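Local coordinates for SA0254 protein (Staphylococcus aureus subsp. aureus, PDB 2OOI), which probably serves as the effector-sensing UTRA domain of a GntR-type transcriptional regulator, although its function and ligand have not been established, at residues D39-L43 with P141-S145; F101-N107 with R129-Y135. One frame throughout, in Å; residues are numbered along the deposited sequence.

Interaction 1 of 2, residues D39-L43 with P141-S145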
# COMPACT_ATOMS: atom_id res chain seq x y z
N ASP B 39 13.29 21.00 3.40
CA ASP B 39 13.64 19.99 4.34
C ASP B 39 13.84 18.74 3.54
O ASP B 39 14.94 18.22 3.48
CB ASP B 39 12.52 19.78 5.36
CG ASP B 39 12.93 18.86 6.48
OD1 ASP B 39 14.09 18.35 6.48
OD2 ASP B 39 12.10 18.65 7.39
N GLU B 40 12.79 18.33 2.86
CA GLU B 40 12.72 17.00 2.28
C GLU B 40 13.70 16.80 1.12
O GLU B 40 14.30 15.74 1.01
CB GLU B 40 11.29 16.70 1.82
CG GLU B 40 11.08 15.29 1.41
CD GLU B 40 9.77 15.07 0.70
OE1 GLU B 40 8.95 16.02 0.59
OE2 GLU B 40 9.54 13.93 0.23
N LEU B 41 13.85 17.77 0.24
CA LEU B 41 14.79 17.58 -0.84
C LEU B 41 16.22 17.97 -0.43
O LEU B 41 17.14 17.93 -1.25
CB LEU B 41 14.34 18.33 -2.09
CG LEU B 41 12.99 17.88 -2.67
CD1 LEU B 41 12.72 18.58 -4.00
CD2 LEU B 41 12.95 16.39 -2.87
N GLN B 42 16.38 18.32 0.86
CA GLN B 42 17.64 18.76 1.45
C GLN B 42 18.25 19.87 0.62
O GLN B 42 19.29 19.69 0.04
CB GLN B 42 18.59 17.58 1.61
CG GLN B 42 18.12 16.60 2.66
CD GLN B 42 18.70 15.19 2.51
OE1 GLN B 42 18.01 14.19 2.75
NE2 GLN B 42 19.96 15.10 2.13
N LEU B 43 17.56 21.02 0.61
CA LEU B 43 17.84 22.15 -0.28
C LEU B 43 18.30 23.42 0.48
O LEU B 43 18.21 23.46 1.71
CB LEU B 43 16.55 22.51 -1.05
CG LEU B 43 16.23 21.95 -2.44
CD1 LEU B 43 16.68 20.52 -2.63
CD2 LEU B 43 14.75 22.10 -2.75
N PRO B 141 18.28 13.18 -2.86
CA PRO B 141 16.84 13.15 -3.05
C PRO B 141 16.46 14.17 -4.09
O PRO B 141 16.86 15.29 -3.96
CB PRO B 141 16.30 13.58 -1.69
CG PRO B 141 17.37 14.42 -1.08
CD PRO B 141 18.69 13.94 -1.67
N PHE B 142 15.70 13.81 -5.13
CA PHE B 142 15.44 14.79 -6.19
C PHE B 142 13.97 15.06 -6.52
O PHE B 142 13.68 16.03 -7.22
CB PHE B 142 16.19 14.38 -7.46
CG PHE B 142 15.67 13.13 -8.07
CD1 PHE B 142 14.60 13.16 -8.92
CD2 PHE B 142 16.25 11.91 -7.77
CE1 PHE B 142 14.11 12.00 -9.48
CE2 PHE B 142 15.74 10.72 -8.32
CZ PHE B 142 14.67 10.78 -9.18
N ASP B 143 13.06 14.24 -6.01
CA ASP B 143 11.64 14.32 -6.36
C ASP B 143 10.81 14.02 -5.15
O ASP B 143 10.92 12.93 -4.58
CB ASP B 143 11.35 13.30 -7.46
CG ASP B 143 9.85 13.08 -7.73
OD1 ASP B 143 8.98 13.71 -7.10
OD2 ASP B 143 9.55 12.27 -8.63
N SER B 144 9.96 14.97 -4.75
CA SER B 144 8.98 14.79 -3.68
C SER B 144 7.58 14.76 -4.27
O SER B 144 7.10 15.76 -4.76
CB SER B 144 9.06 15.98 -2.71
OG SER B 144 8.15 15.87 -1.62
N SER B 145 6.92 13.61 -4.20
CA SER B 145 5.60 13.46 -4.85
C SER B 145 4.46 13.02 -3.91
O SER B 145 4.59 12.06 -3.12
CB SER B 145 5.69 12.46 -6.01
OG SER B 145 6.28 13.09 -7.15
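Leu41 and Pro141 form the close-packed part of this contact, where the end of helix 35-41 rests on the beginning of strand 141-150. The proline ring comes nearest to backbone, its CG lying 3.5 Å from Leu41 O, with the Gln42 side chain also against it. Leu41 itself, with CG anti to its carbonyl carbon (chi1 -62°), sends one methyl across the strand: CD2 is 3.8 Å from Ser144 N and 3.9 Å from Ser144 CB. It also touches Val49 of strand 49-58, and so links the helix to two strands of the sheet.

Beside this apolar patch, the extended side chain of Glu40 brings its carboxylate to Ser144. Ser144 OG donates a hydrogen bond to Glu40 OE1, although the modelled separation is too short to be taken literally. The other oxygen, OE2, accepts hydrogen bonds from Thr133 and His131 of strand 126-136; the Thr133 distance is doubtful too, but the carboxylate is probably held at both oxygens.

The solvent side is looser. Exposed Gln42 touches Pro141 alone, crossing it at about a right angle with OE1 3.9 Å from Pro141 CG. Here the chain leaves the helix with a positive phi (51°), and Gln42 N bonds back to Asp39 O at 3.0 Å. This is a Schellman motif, ending a helix that packs against the antiparallel sheet of the UTRA domain.

Interaction 2 of 2, residues F101-N107 with R129-Y135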
# COMPACT_ATOMS: atom_id res chain seq x y z
N PHE B 101 16.81 4.67 -5.35
CA PHE B 101 15.78 4.09 -4.48
C PHE B 101 14.73 5.12 -4.08
O PHE B 101 14.86 6.29 -4.40
CB PHE B 101 16.43 3.51 -3.22
CG PHE B 101 17.21 4.52 -2.40
CD1 PHE B 101 16.62 5.16 -1.31
CD2 PHE B 101 18.54 4.80 -2.69
CE1 PHE B 101 17.36 6.09 -0.53
CE2 PHE B 101 19.28 5.72 -1.93
CZ PHE B 101 18.68 6.36 -0.85
N SER B 102 13.70 4.68 -3.36
CA SER B 102 12.69 5.61 -2.88
C SER B 102 12.02 5.17 -1.58
O SER B 102 12.06 3.98 -1.22
CB SER B 102 11.62 5.83 -3.95
OG SER B 102 10.96 4.63 -4.26
N ASP B 103 11.46 6.15 -0.87
CA ASP B 103 10.69 5.96 0.34
C ASP B 103 9.24 6.23 0.04
O ASP B 103 8.90 7.30 -0.45
CB ASP B 103 11.13 6.93 1.44
CG ASP B 103 12.50 6.63 1.95
OD1 ASP B 103 12.78 5.43 2.19
OD2 ASP B 103 13.31 7.59 2.08
N ILE B 104 8.38 5.29 0.38
CA ILE B 104 6.97 5.41 0.09
C ILE B 104 6.17 5.44 1.39
O ILE B 104 6.40 4.63 2.28
CB ILE B 104 6.51 4.23 -0.73
CG1 ILE B 104 7.08 4.32 -2.14
CG2 ILE B 104 5.00 4.16 -0.75
CD1 ILE B 104 7.11 2.98 -2.88
N PHE B 105 5.23 6.36 1.48
CA PHE B 105 4.37 6.46 2.64
C PHE B 105 2.94 6.47 2.14
O PHE B 105 2.64 7.20 1.20
CB PHE B 105 4.66 7.74 3.43
CG PHE B 105 6.09 7.85 3.88
CD1 PHE B 105 6.47 7.41 5.15
CD2 PHE B 105 7.06 8.35 3.04
CE1 PHE B 105 7.82 7.50 5.57
CE2 PHE B 105 8.38 8.44 3.46
CZ PHE B 105 8.76 8.01 4.73
N PHE B 106 2.04 5.66 2.71
CA PHE B 106 0.64 5.84 2.34
C PHE B 106 -0.37 5.65 3.45
O PHE B 106 -0.18 4.87 4.38
CB PHE B 106 0.30 5.02 1.10
CG PHE B 106 0.38 3.53 1.29
CD1 PHE B 106 -0.72 2.81 1.80
CD2 PHE B 106 1.50 2.81 0.86
CE1 PHE B 106 -0.68 1.44 1.94
CE2 PHE B 106 1.56 1.43 1.01
CZ PHE B 106 0.45 0.73 1.54
N ASN B 107 -1.45 6.42 3.38
CA ASN B 107 -2.57 6.20 4.28
C ASN B 107 -3.89 6.48 3.59
O ASN B 107 -3.91 7.00 2.49
CB ASN B 107 -2.43 7.03 5.53
CG ASN B 107 -2.38 8.49 5.23
OD1 ASN B 107 -3.30 9.07 4.61
ND2 ASN B 107 -1.30 9.12 5.67
N ARG B 129 -3.88 8.55 -0.03
CA ARG B 129 -2.86 9.62 -0.10
C ARG B 129 -1.51 8.91 0.00
O ARG B 129 -1.22 8.24 1.00
CB ARG B 129 -3.01 10.67 1.01
CG ARG B 129 -4.41 10.87 1.51
CD ARG B 129 -4.66 12.21 2.19
NE ARG B 129 -4.92 13.16 1.11
CZ ARG B 129 -6.06 13.80 0.84
NH1 ARG B 129 -7.15 13.74 1.60
NH2 ARG B 129 -6.08 14.55 -0.21
N TYR B 130 -0.71 9.05 -1.04
CA TYR B 130 0.51 8.29 -1.24
C TYR B 130 1.63 9.31 -1.46
O TYR B 130 1.44 10.29 -2.16
CB TYR B 130 0.27 7.45 -2.47
CG TYR B 130 1.37 6.59 -3.04
CD1 TYR B 130 1.35 5.20 -2.89
CD2 TYR B 130 2.38 7.16 -3.82
CE1 TYR B 130 2.32 4.40 -3.47
CE2 TYR B 130 3.36 6.36 -4.42
CZ TYR B 130 3.32 4.99 -4.24
OH TYR B 130 4.30 4.21 -4.85
N HIS B 131 2.76 9.12 -0.79
CA HIS B 131 3.89 10.05 -0.91
C HIS B 131 5.11 9.27 -1.29
O HIS B 131 5.35 8.22 -0.73
CB HIS B 131 4.19 10.82 0.39
CG HIS B 131 5.28 11.84 0.22
ND1 HIS B 131 5.02 13.16 -0.07
CD2 HIS B 131 6.63 11.71 0.20
CE1 HIS B 131 6.16 13.81 -0.21
NE2 HIS B 131 7.15 12.95 -0.06
N GLN B 132 5.89 9.78 -2.23
CA GLN B 132 7.09 9.08 -2.61
C GLN B 132 8.27 10.05 -2.71
O GLN B 132 8.14 11.10 -3.31
CB GLN B 132 6.87 8.33 -3.92
CG GLN B 132 7.97 7.32 -4.24
CD GLN B 132 7.59 6.26 -5.28
OE1 GLN B 132 8.43 5.44 -5.67
NE2 GLN B 132 6.33 6.28 -5.74
N THR B 133 9.41 9.71 -2.11
CA THR B 133 10.61 10.52 -2.27
C THR B 133 11.65 9.70 -3.00
O THR B 133 11.97 8.61 -2.55
CB THR B 133 11.18 10.94 -0.95
OG1 THR B 133 10.22 11.74 -0.27
CG2 THR B 133 12.50 11.74 -1.15
N PHE B 134 12.15 10.22 -4.12
CA PHE B 134 13.09 9.49 -4.95
C PHE B 134 14.51 10.02 -4.74
O PHE B 134 14.74 11.24 -4.65
CB PHE B 134 12.74 9.66 -6.43
CG PHE B 134 11.42 9.02 -6.84
CD1 PHE B 134 11.40 7.77 -7.46
CD2 PHE B 134 10.21 9.71 -6.67
CE1 PHE B 134 10.17 7.19 -7.87
CE2 PHE B 134 8.98 9.15 -7.07
CZ PHE B 134 8.97 7.88 -7.68
N TYR B 135 15.47 9.11 -4.70
CA TYR B 135 16.86 9.49 -4.57
C TYR B 135 17.63 8.97 -5.74
O TYR B 135 17.33 7.91 -6.29
CB TYR B 135 17.47 8.91 -3.30
CG TYR B 135 16.75 9.28 -2.03
CD1 TYR B 135 17.33 10.14 -1.09
CD2 TYR B 135 15.50 8.76 -1.75
CE1 TYR B 135 16.67 10.47 0.08
CE2 TYR B 135 14.84 9.08 -0.59
CZ TYR B 135 15.43 9.93 0.31
OH TYR B 135 14.74 10.22 1.45
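Phe101-Asn107 and Arg129-Tyr135 are neighbouring strands of the antiparallel UTRA sheet, their axes 4.6 Å apart. Four hydrogen-bonded pairs, Phe101 with Tyr135, Asp103 with Thr133, Phe105 with His131 and Asn107 with Arg129, alternate with three non-hydrogen-bonded ones. Of the eight backbone bonds, that from Phe101 N to Tyr135 O is weak. The other edge of strand 99-110 pairs antiparallel with a strand of the second subunit, which continues the sheet across the interface.

Polar side chains meet on both faces. Gln132, extended to its amide and alongside Ile104, takes a hydrogen bond at OE1 from Ser102 OG, 3.0 Å away. On the opposite face Asp103 OD2 stands 3.1 Å from Tyr135 OH, while its OD1 is hydrogen-bonded to Tyr157 OH of the second subunit.

Apolar contacts follow the same alternation. Ile104 CG2 makes an off-centre CH-pi contact with the Tyr130 ring, 3.8 Å from Tyr130 CE1. At the Phe101 end its ring and that of Tyr135 form an offset stack, planes 12° apart and centroids separated by 4.6 Å. With chi1 at 59°, Phe101 turns its ring over the tyrosine, and Tyr135 CB lies above one face of it, 3.7 Å from Phe101 CZ.

From the N terminus, the chain first passes through 39-43 at the end of helix 35-41, then builds strands 49-58 and 61-71 and helices 72-75 and 87-94 before reaching 101-107. Interaction 2 closes a short loop of 21 residues, including helix 113-118, by pairing 101-107 with 129-135. The chain then turns directly into strand 141-150, where interaction 1 closes a much longer loop of 97 residues that contains all of interaction 2. The two contacts therefore nest without crossing. They also touch, since strands 126-136 and 141-150 are sheet neighbours, joined between Ser145 O and Gln132 N. Together they tie the early helix to the half of the sheet that ends at the subunit interface.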